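Local coordinates for transcriptional regulator, GntR family (Ralstonia eutropha, PDB 3IHU), which probably binds DNA as a GntR-family transcription factor, joining a winged helix-turn-helix domain to an all-helical FCD domain, at residues Arg80-Leu84 with Gln85-Asp89; Pro113-Gln116 with Ala117-Ser121; Leu40-Thr43 with Asp44-His48; Arg159-Pro162 with Thr163-Met166. All coordinates share one frame; numbering follows the deposited sequence.

Contact 1. Residues Arg80-Leu84 with Gln85-Asp89; sequences RRLSL and QETLD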
loop_
_atom_site.group_PDB
_atom_site.type_symbol
_atom_site.label_atom_id
_atom_site.label_comp_id
_atom_site.label_asym_id
_atom_site.label_seq_id
_atom_site.Cartn_x
_atom_site.Cartn_y
_atom_site.Cartn_z
ATOM N N ARG A 80 -6.046 -3.874 -13.785
ATOM C CA ARG A 80 -6.950 -4.983 -13.417
ATOM C C ARG A 80 -8.094 -4.504 -12.500
ATOM O O ARG A 80 -7.948 -3.522 -11.778
ATOM C CB ARG A 80 -6.151 -6.112 -12.744
ATOM C CG ARG A 80 -5.279 -6.866 -13.757
ATOM C CD ARG A 80 -4.657 -8.165 -13.169
ATOM N NE ARG A 80 -5.684 -9.163 -12.912
ATOM C CZ ARG A 80 -5.864 -9.785 -11.753
ATOM N NH1 ARG A 80 -5.045 -9.563 -10.718
ATOM N NH2 ARG A 80 -6.849 -10.664 -11.633
ATOM N N ARG A 81 -9.229 -5.184 -12.586
ATOM C CA ARG A 81 -10.261 -5.164 -11.557
ATOM C C ARG A 81 -10.328 -6.551 -11.021
ATOM O O ARG A 81 -10.276 -7.482 -11.803
ATOM C CB ARG A 81 -11.650 -4.901 -12.148
ATOM C CG ARG A 81 -11.930 -3.515 -12.613
ATOM C CD ARG A 81 -13.465 -3.410 -12.886
ATOM N NE ARG A 81 -13.848 -2.074 -13.379
ATOM C CZ ARG A 81 -13.949 -1.727 -14.663
ATOM N NH1 ARG A 81 -13.714 -2.600 -15.633
ATOM N NH2 ARG A 81 -14.298 -0.492 -14.989
ATOM N N LEU A 82 -10.541 -6.710 -9.724
ATOM C CA LEU A 82 -10.584 -8.014 -9.106
ATOM C C LEU A 82 -12.003 -8.470 -8.865
ATOM O O LEU A 82 -12.856 -7.716 -8.456
ATOM C CB LEU A 82 -9.831 -7.975 -7.764
ATOM C CG LEU A 82 -8.381 -7.420 -7.842
ATOM C CD1 LEU A 82 -7.674 -7.490 -6.490
ATOM C CD2 LEU A 82 -7.566 -8.167 -8.850
ATOM N N SER A 83 -12.229 -9.764 -9.026
ATOM C CA SER A 83 -13.420 -10.359 -8.495
ATOM C C SER A 83 -13.392 -10.353 -6.972
ATOM O O SER A 83 -12.365 -10.161 -6.345
ATOM C CB SER A 83 -13.543 -11.790 -8.999
ATOM O OG SER A 83 -12.526 -12.596 -8.424
ATOM N N LEU A 84 -14.530 -10.669 -6.373
ATOM C CA LEU A 84 -14.612 -10.717 -4.938
ATOM C C LEU A 84 -13.660 -11.775 -4.409
ATOM O O LEU A 84 -12.930 -11.500 -3.467
ATOM C CB LEU A 84 -16.045 -11.004 -4.435
ATOM C CG LEU A 84 -16.225 -11.009 -2.893
ATOM C CD1 LEU A 84 -15.617 -9.772 -2.228
ATOM C CD2 LEU A 84 -17.728 -11.125 -2.524
ATOM N N GLN A 85 -13.648 -12.953 -5.019
ATOM C CA GLN A 85 -12.795 -14.048 -4.536
ATOM C C GLN A 85 -11.327 -13.619 -4.665
ATOM O O GLN A 85 -10.510 -13.947 -3.807
ATOM C CB GLN A 85 -13.000 -15.321 -5.356
ATOM C CG GLN A 85 -12.161 -16.498 -4.863
ATOM C CD GLN A 85 -12.485 -16.826 -3.422
ATOM O OE1 GLN A 85 -13.651 -17.069 -3.094
ATOM N NE2 GLN A 85 -11.475 -16.750 -2.536
ATOM N N GLU A 86 -11.010 -12.903 -5.742
ATOM C CA GLU A 86 -9.642 -12.511 -5.973
ATOM C C GLU A 86 -9.232 -11.479 -4.893
ATOM O O GLU A 86 -8.118 -11.503 -4.411
ATOM C CB GLU A 86 -9.407 -11.934 -7.357
ATOM C CG GLU A 86 -9.395 -12.974 -8.502
ATOM C CD GLU A 86 -9.448 -12.324 -9.899
ATOM O OE1 GLU A 86 -9.962 -11.184 -10.067
ATOM O OE2 GLU A 86 -8.966 -12.968 -10.850
ATOM N N THR A 87 -10.159 -10.594 -4.536
ATOM C CA THR A 87 -9.918 -9.629 -3.465
ATOM C C THR A 87 -9.691 -10.334 -2.136
ATOM O O THR A 87 -8.757 -10.024 -1.388
ATOM C CB THR A 87 -11.118 -8.620 -3.395
ATOM O OG1 THR A 87 -11.183 -7.904 -4.634
ATOM C CG2 THR A 87 -10.947 -7.677 -2.249
ATOM N N LEU A 88 -10.550 -11.277 -1.810
ATOM C CA LEU A 88 -10.413 -12.001 -0.565
ATOM C C LEU A 88 -9.061 -12.755 -0.501
ATOM O O LEU A 88 -8.437 -12.847 0.554
ATOM C CB LEU A 88 -11.559 -12.960 -0.371
ATOM C CG LEU A 88 -12.930 -12.288 -0.127
ATOM C CD1 LEU A 88 -14.051 -13.347 -0.161
ATOM C CD2 LEU A 88 -12.902 -11.501 1.208
ATOM N N ASP A 89 -8.635 -13.281 -1.650
ATOM C CA ASP A 89 -7.349 -14.004 -1.735
ATOM C C ASP A 89 -6.180 -13.041 -1.534
ATOM O O ASP A 89 -5.237 -13.372 -0.817
ATOM C CB ASP A 89 -7.247 -14.806 -3.053
ATOM C CG ASP A 89 -8.105 -16.078 -3.063
ATOM O OD1 ASP A 89 -8.723 -16.472 -2.035
ATOM O OD2 ASP A 89 -8.165 -16.711 -4.144
HETATM O O HOH W 1 -13.781 -7.345 -5.939
#
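The carboxylate of E86 is shared between two groups just before the helix: OE1 takes the backbone N-H of S83 (S83 N to E86 OE1 2.9 Å, N-H...O angle 163°), while OE2 forms a salt bridge with R80. S83 returns the favour, since its OG accepts from E86 N at 3.1 Å. This reciprocal pair is a capping box, with S83 as N-cap, and it ties off the first turn of helix 84-105. OG of S83 sits between its own backbone N and carbonyl carbon (chi1 69°), which turns it over the start of the helix. The bond to OE1 arrives on the anti side of the carboxylate, somewhat out of its plane. At the other oxygen, NH2 of R80 lies 3.2 Å from E86 OE2; the carboxylate oxygen is at the guanidinium edge, but the two planes are nearly perpendicular, 80° apart, so this is no flat two-pronged pair. A water molecule bridges L82 O (2.7 Å) and T87 OG1 (3.0 Å), and T87 OG1 also rests 3.4 Å from L82 CB. Further on, L88 N donates to L84 O. The segment 80-84 leads from strand 77-79 of the winged domain into the long helix: R80 NH1 also bonds to G67 O, L82 and T87 pack on V169 of helix 167-172, and L88 lies against R213 and L217 of helix 198-219.

Contact 2. Residues Pro113-Gln116 with Ala117-Ser121; sequences PQVQ and ALRAS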
loop_
_atom_site.group_PDB
_atom_site.type_symbol
_atom_site.label_atom_id
_atom_site.label_comp_id
_atom_site.label_asym_id
_atom_site.label_seq_id
_atom_site.Cartn_x
_atom_site.Cartn_y
_atom_site.Cartn_z
ATOM N N PRO A 113 15.779 7.279 16.544
ATOM C CA PRO A 113 15.366 8.006 15.327
ATOM C C PRO A 113 14.187 7.401 14.561
ATOM O O PRO A 113 13.373 8.131 13.975
ATOM C CB PRO A 113 16.619 7.959 14.440
ATOM C CG PRO A 113 17.726 7.635 15.333
ATOM C CD PRO A 113 17.137 6.746 16.406
ATOM N N GLN A 114 14.114 6.080 14.527
ATOM C CA GLN A 114 13.039 5.378 13.804
ATOM C C GLN A 114 11.717 5.488 14.568
ATOM O O GLN A 114 10.658 5.672 13.965
ATOM C CB GLN A 114 13.409 3.910 13.584
ATOM C CG GLN A 114 14.480 3.704 12.505
ATOM C CD GLN A 114 14.919 2.241 12.417
ATOM O OE1 GLN A 114 14.659 1.456 13.310
ATOM N NE2 GLN A 114 15.551 1.879 11.329
ATOM N N VAL A 115 11.796 5.360 15.887
ATOM C CA VAL A 115 10.657 5.582 16.774
ATOM C C VAL A 115 10.066 6.980 16.555
ATOM O O VAL A 115 8.848 7.115 16.411
ATOM C CB VAL A 115 11.055 5.362 18.231
ATOM C CG1 VAL A 115 9.975 5.901 19.210
ATOM C CG2 VAL A 115 11.340 3.905 18.463
ATOM N N GLN A 116 10.937 7.984 16.460
ATOM C CA GLN A 116 10.535 9.367 16.186
ATOM C C GLN A 116 9.866 9.507 14.853
ATOM O O GLN A 116 8.852 10.202 14.730
ATOM C CB GLN A 116 11.731 10.333 16.219
ATOM C CG GLN A 116 12.264 10.574 17.618
ATOM C CD GLN A 116 13.335 11.673 17.673
ATOM O OE1 GLN A 116 13.686 12.290 16.657
ATOM N NE2 GLN A 116 13.848 11.913 18.868
ATOM N N ALA A 117 10.437 8.866 13.839
ATOM C CA ALA A 117 9.794 8.771 12.526
ATOM C C ALA A 117 8.441 8.089 12.620
ATOM O O ALA A 117 7.482 8.546 12.032
ATOM C CB ALA A 117 10.707 8.034 11.538
ATOM N N LEU A 118 8.327 7.023 13.379
ATOM C CA LEU A 118 7.075 6.261 13.426
ATOM C C LEU A 118 5.991 7.105 14.118
ATOM O O LEU A 118 4.878 7.286 13.608
ATOM C CB LEU A 118 7.265 4.862 14.080
ATOM C CG LEU A 118 6.057 3.969 13.875
ATOM C CD1 LEU A 118 6.061 3.461 12.383
ATOM C CD2 LEU A 118 6.014 2.832 14.919
ATOM N N ARG A 119 6.347 7.696 15.255
ATOM C CA ARG A 119 5.444 8.601 15.988
ATOM C C ARG A 119 5.052 9.797 15.139
ATOM O O ARG A 119 3.877 10.185 15.096
ATOM C CB ARG A 119 6.073 9.005 17.342
ATOM C CG ARG A 119 6.189 7.798 18.354
ATOM C CD ARG A 119 6.611 8.243 19.789
ATOM N NE ARG A 119 6.805 7.126 20.717
ATOM C CZ ARG A 119 5.819 6.395 21.259
ATOM N NH1 ARG A 119 4.517 6.636 20.987
ATOM N NH2 ARG A 119 6.120 5.414 22.096
ATOM N N ALA A 120 5.999 10.351 14.397
ATOM C CA ALA A 120 5.677 11.463 13.521
ATOM C C ALA A 120 4.704 11.038 12.416
ATOM O O ALA A 120 3.740 11.773 12.112
ATOM C CB ALA A 120 6.957 12.070 12.916
ATOM N N SER A 121 4.937 9.848 11.822
ATOM C CA SER A 121 4.107 9.400 10.756
ATOM C C SER A 121 2.709 9.251 11.303
ATOM O O SER A 121 1.742 9.591 10.602
ATOM C CB SER A 121 4.602 8.070 10.131
ATOM O OG SER A 121 4.406 6.976 11.016
#
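The guanidinium of R119 is the flat group that takes part, and V115 CG1 approaches it obliquely, 3.7 Å from R119 NE. The two side chains lie side by side and point the same way, one helical turn apart. CG1 of V115 stands opposite its own backbone N (chi1 167°), the branch that brings it alongside the arginine, whose chain runs extended from CG to NE. R119 CG also rests 3.4 Å from V115 O. Beneath this pair the backbone bond is almost straight: R119 N donates to V115 O at 2.8 Å, with an N-H...O angle of 175°. The same i to i+4 pattern carries A117 N to P113 O, L118 N to Q114 O and A120 N to Q116 O, as expected near the beginning of helix 112-130 in the FCD helical domain; A120 CB sits 3.2 Å from the same Q116 O. On the next turn S121 OG donates to the carbonyl L118 O at 2.7 Å, a side-chain bond back to the preceding turn that satisfies the buried hydroxyl. One side of this helix is covered by helix 134-152, where L118 meets L148 and S121 meets H143 and F144. From helix 179-195, L194 packs against V115, L118 and R119.

Contact 3. Residues Leu40-Thr43 with Asp44-His48; sequences LVET and DLVAH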
loop_
_atom_site.group_PDB
_atom_site.type_symbol
_atom_site.label_atom_id
_atom_site.label_comp_id
_atom_site.label_asym_id
_atom_site.label_seq_id
_atom_site.Cartn_x
_atom_site.Cartn_y
_atom_site.Cartn_z
ATOM N N LEU A 40 -4.298 1.879 -20.419
ATOM C CA LEU A 40 -3.099 2.686 -20.454
ATOM C C LEU A 40 -2.463 2.616 -21.815
ATOM O O LEU A 40 -2.298 1.542 -22.371
ATOM C CB LEU A 40 -2.123 2.230 -19.395
ATOM C CG LEU A 40 -2.652 2.214 -17.981
ATOM C CD1 LEU A 40 -1.625 1.570 -17.022
ATOM C CD2 LEU A 40 -3.067 3.631 -17.583
ATOM N N VAL A 41 -2.123 3.778 -22.359
ATOM C CA VAL A 41 -1.516 3.910 -23.648
ATOM C C VAL A 41 -0.030 4.302 -23.436
ATOM O O VAL A 41 0.251 5.299 -22.748
ATOM C CB VAL A 41 -2.272 5.003 -24.477
ATOM C CG1 VAL A 41 -1.576 5.251 -25.735
ATOM C CG2 VAL A 41 -3.740 4.545 -24.770
ATOM N N GLU A 42 0.906 3.541 -24.026
ATOM C CA GLU A 42 2.357 3.830 -23.913
ATOM C C GLU A 42 2.693 5.337 -24.087
ATOM O O GLU A 42 3.349 5.917 -23.250
ATOM C CB GLU A 42 3.179 2.972 -24.907
ATOM C CG GLU A 42 4.678 3.300 -24.990
ATOM C CD GLU A 42 5.514 2.233 -25.736
ATOM O OE1 GLU A 42 5.838 2.497 -26.911
ATOM O OE2 GLU A 42 5.827 1.149 -25.140
ATOM N N THR A 43 2.215 5.967 -25.154
ATOM C CA THR A 43 2.555 7.350 -25.404
ATOM C C THR A 43 1.964 8.322 -24.356
ATOM O O THR A 43 2.559 9.361 -24.068
ATOM C CB THR A 43 2.088 7.800 -26.799
ATOM O OG1 THR A 43 0.691 7.548 -26.896
ATOM C CG2 THR A 43 2.835 7.080 -27.929
ATOM N N ASP A 44 0.786 8.007 -23.812
ATOM C CA ASP A 44 0.224 8.793 -22.713
ATOM C C ASP A 44 1.111 8.678 -21.481
ATOM O O ASP A 44 1.372 9.653 -20.779
ATOM C CB ASP A 44 -1.179 8.274 -22.347
ATOM C CG ASP A 44 -2.222 8.650 -23.387
ATOM O OD1 ASP A 44 -1.903 9.410 -24.344
ATOM O OD2 ASP A 44 -3.341 8.154 -23.255
ATOM N N LEU A 45 1.602 7.488 -21.209
ATOM C CA LEU A 45 2.466 7.318 -20.056
ATOM C C LEU A 45 3.818 8.008 -20.229
ATOM O O LEU A 45 4.357 8.527 -19.249
ATOM C CB LEU A 45 2.684 5.850 -19.766
ATOM C CG LEU A 45 1.391 5.153 -19.353
ATOM C CD1 LEU A 45 1.686 3.644 -19.135
ATOM C CD2 LEU A 45 0.837 5.800 -18.092
ATOM N N VAL A 46 4.380 7.969 -21.439
ATOM C CA VAL A 46 5.619 8.696 -21.745
ATOM C C VAL A 46 5.446 10.186 -21.428
ATOM O O VAL A 46 6.301 10.793 -20.765
ATOM C CB VAL A 46 6.057 8.485 -23.200
ATOM C CG1 VAL A 46 7.190 9.571 -23.677
ATOM C CG2 VAL A 46 6.534 7.033 -23.435
ATOM N N ALA A 47 4.353 10.778 -21.907
ATOM C CA ALA A 47 4.127 12.239 -21.734
ATOM C C ALA A 47 3.800 12.518 -20.251
ATOM O O ALA A 47 4.256 13.470 -19.668
ATOM C CB ALA A 47 2.974 12.695 -22.636
ATOM N N HIS A 48 3.002 11.665 -19.631
ATOM C CA HIS A 48 2.595 11.909 -18.257
ATOM C C HIS A 48 3.773 11.801 -17.268
ATOM O O HIS A 48 3.923 12.609 -16.374
ATOM C CB HIS A 48 1.528 10.872 -17.829
ATOM C CG HIS A 48 0.922 11.151 -16.489
ATOM N ND1 HIS A 48 0.107 12.240 -16.256
ATOM C CD2 HIS A 48 1.033 10.507 -15.307
ATOM C CE1 HIS A 48 -0.300 12.222 -14.998
ATOM N NE2 HIS A 48 0.263 11.193 -14.395
HETATM O O HOH W 2 -3.254 6.435 -20.913
#
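V46 N donates to E42 O at 2.9 Å with an N-H...O angle of 162°, and L45 N donates to V41 O in the same way at 3.0 Å, so the first turn of helix 42-49 is closed by carbonyls from V41 onward. V41 occupies the N-cap position, though its side chain is a valine and has no polar atom to offer the helix end. D44 OD2 is linked to V41 N through one water, which donates to OD2 at 2.9 Å and accepts from V41 N, spanning the turn outside the backbone. The aspartate also touches V41 directly, OD2 lying 3.5 Å from V41 CB. D44 CG is opposite its own carbonyl carbon (chi1 -73°), which swings the carboxylate back beside the start of the helix; a negative charge there probably interacts well with the helix dipole. This short helix opens the helix-turn-helix of the GntR-family winged domain, and helix 53-65 follows it as the expected recognition helix. Their packing runs through L45, which meets V56 and L60, and V46, which meets V56. On the strand side, L45 CD1 reaches L40 CB at 4.1 Å, joining the helix to strand 39-40, whose L40 pairs with A77. E42 is tied to the same helix 53-65, its OE2 forming a salt bridge with R57 and OE1 one with R53. A47 N donates to T43 O, continuing the helical bonds.

Contact 4. Residues Arg159-Pro162 with Thr163-Met166; sequences RLFP and TIHM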
loop_
_atom_site.group_PDB
_atom_site.type_symbol
_atom_site.label_atom_id
_atom_site.label_comp_id
_atom_site.label_asym_id
_atom_site.label_seq_id
_atom_site.Cartn_x
_atom_site.Cartn_y
_atom_site.Cartn_z
ATOM N N ARG A 159 11.239 -7.113 -0.537
ATOM C CA ARG A 159 10.957 -7.583 -1.895
ATOM C C ARG A 159 9.463 -7.847 -2.138
ATOM O O ARG A 159 9.000 -7.642 -3.233
ATOM C CB ARG A 159 11.909 -8.745 -2.271
ATOM C CG ARG A 159 11.361 -10.156 -2.194
ATOM C CD ARG A 159 12.479 -11.193 -2.544
ATOM N NE ARG A 159 11.923 -12.360 -3.218
ATOM C CZ ARG A 159 11.524 -12.373 -4.491
ATOM N N LEU A 160 8.690 -8.202 -1.118
ATOM C CA LEU A 160 7.224 -8.326 -1.240
ATOM C C LEU A 160 6.421 -7.020 -0.960
ATOM O O LEU A 160 5.192 -7.022 -1.005
ATOM C CB LEU A 160 6.708 -9.307 -0.176
ATOM C CG LEU A 160 6.797 -10.822 -0.118
ATOM C CD1 LEU A 160 8.267 -11.495 -0.212
ATOM C CD2 LEU A 160 6.070 -11.160 1.156
ATOM N N PHE A 161 7.105 -5.929 -0.622
ATOM C CA PHE A 161 6.474 -4.749 0.023
ATOM C C PHE A 161 5.233 -4.213 -0.708
ATOM O O PHE A 161 4.193 -4.012 -0.093
ATOM C CB PHE A 161 7.546 -3.646 0.192
ATOM C CG PHE A 161 7.115 -2.461 1.033
ATOM C CD1 PHE A 161 6.693 -2.638 2.352
ATOM C CD2 PHE A 161 7.193 -1.180 0.519
ATOM C CE1 PHE A 161 6.311 -1.550 3.139
ATOM C CE2 PHE A 161 6.827 -0.091 1.279
ATOM C CZ PHE A 161 6.364 -0.282 2.606
ATOM N N PRO A 162 5.316 -4.044 -2.045
ATOM C CA PRO A 162 4.120 -3.621 -2.830
ATOM C C PRO A 162 2.825 -4.400 -2.601
ATOM O O PRO A 162 1.743 -3.814 -2.612
ATOM C CB PRO A 162 4.592 -3.761 -4.277
ATOM C CG PRO A 162 6.091 -3.584 -4.218
ATOM C CD PRO A 162 6.543 -4.084 -2.875
ATOM N N THR A 163 2.881 -5.704 -2.374
ATOM C CA THR A 163 1.650 -6.434 -2.083
ATOM C C THR A 163 0.908 -5.877 -0.866
ATOM O O THR A 163 -0.328 -5.832 -0.840
ATOM C CB THR A 163 1.916 -7.915 -1.794
ATOM O OG1 THR A 163 2.556 -8.505 -2.938
ATOM C CG2 THR A 163 0.561 -8.656 -1.495
ATOM N N ILE A 164 1.677 -5.463 0.139
ATOM C CA ILE A 164 1.120 -5.023 1.418
ATOM C C ILE A 164 0.147 -3.878 1.241
ATOM O O ILE A 164 -0.815 -3.750 1.986
ATOM C CB ILE A 164 2.279 -4.638 2.379
ATOM C CG1 ILE A 164 2.841 -5.877 3.044
ATOM C CG2 ILE A 164 1.815 -3.706 3.437
ATOM C CD1 ILE A 164 4.227 -5.696 3.575
ATOM N N HIS A 165 0.376 -3.065 0.229
ATOM C CA HIS A 165 -0.372 -1.814 0.033
ATOM C C HIS A 165 -1.779 -2.004 -0.554
ATOM O O HIS A 165 -2.650 -1.144 -0.362
ATOM C CB HIS A 165 0.446 -0.877 -0.885
ATOM C CG HIS A 165 1.751 -0.456 -0.299
ATOM N ND1 HIS A 165 1.842 0.209 0.902
ATOM C CD2 HIS A 165 3.023 -0.589 -0.751
ATOM C CE1 HIS A 165 3.108 0.481 1.165
ATOM N NE2 HIS A 165 3.846 -0.007 0.182
HETATM N N MSE A 166 -1.964 -3.102 -1.294
HETATM C CA MSE A 166 -3.249 -3.442 -1.930
HETATM C C MSE A 166 -3.890 -2.339 -2.746
HETATM O O MSE A 166 -5.033 -1.974 -2.520
HETATM C CB MSE A 166 -4.240 -3.892 -0.868
HETATM C CG MSE A 166 -3.890 -5.154 -0.259
HETATM SE SE MSE A 166 -5.344 -5.621 0.831
HETATM C CE MSE A 166 -4.816 -4.691 2.466
#
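Residues 159-165 are the end of helix 155-165, kinked at P162, whose nitrogen has no bond to the preceding turn, and beyond it the backbone bonds span three residues rather than four: T163 N to L160 O (3.0 Å), I164 N to F161 O (2.9 Å) and H165 N to P162 O (3.2 Å). The helix belongs to the all-helical FCD fold, and M166, a selenomethionine, leaves helical geometry with positive phi before helix 167-172 begins. Within this bend F161 and H165 make a T-shaped pair, the histidine edge meeting the phenylalanine face, with ring centroids 4.5 Å apart and planes at 81°. F161 CG stands opposite its backbone N (chi1 -171°), which sends the ring outward and somewhat toward the C-terminal end, where H165 meets its face. I164 CD1 approaches the same ring obliquely, 4.1 Å from F161 CD1. The far nitrogen of the imidazole, ND1, is hydrogen-bonded to R141 NH1, so the ring is held at one end by the arginine while its other edge bears on F161. Y145 of helix 134-152 meets F161, I164 and H165, and L149 adds to the F161 side; in the conformer given M166 packs on V90, L91 and A94 of helix 84-105. The nearest approach of the two rings puts H165 NE2 3.2 Å from F161 CE2, above the plane and offset toward the rim.

Overall arrangement
Along the chain the contacts run in series: contact 3, then 1, 2 and 4. Contact 3 lies in the winged helix-turn-helix domain, contact 1 at the passage from its wing strand 77-79 into helix 84-105, and contacts 2 and 4 in the helical FCD domain. Nearest the middle is contact 4, its centre about 6 Å from the centre of the chain; the nearest atoms of contacts 4 and 1 are about 6 Å apart, and in the conformer given M166 packs on helix 84-105 just beyond contact 1. Contacts 1 and 2 stand on opposite sides of the chain's centre, with centres 34 Å apart. The widest separation is between contacts 2 and 3, with centres 37 Å apart.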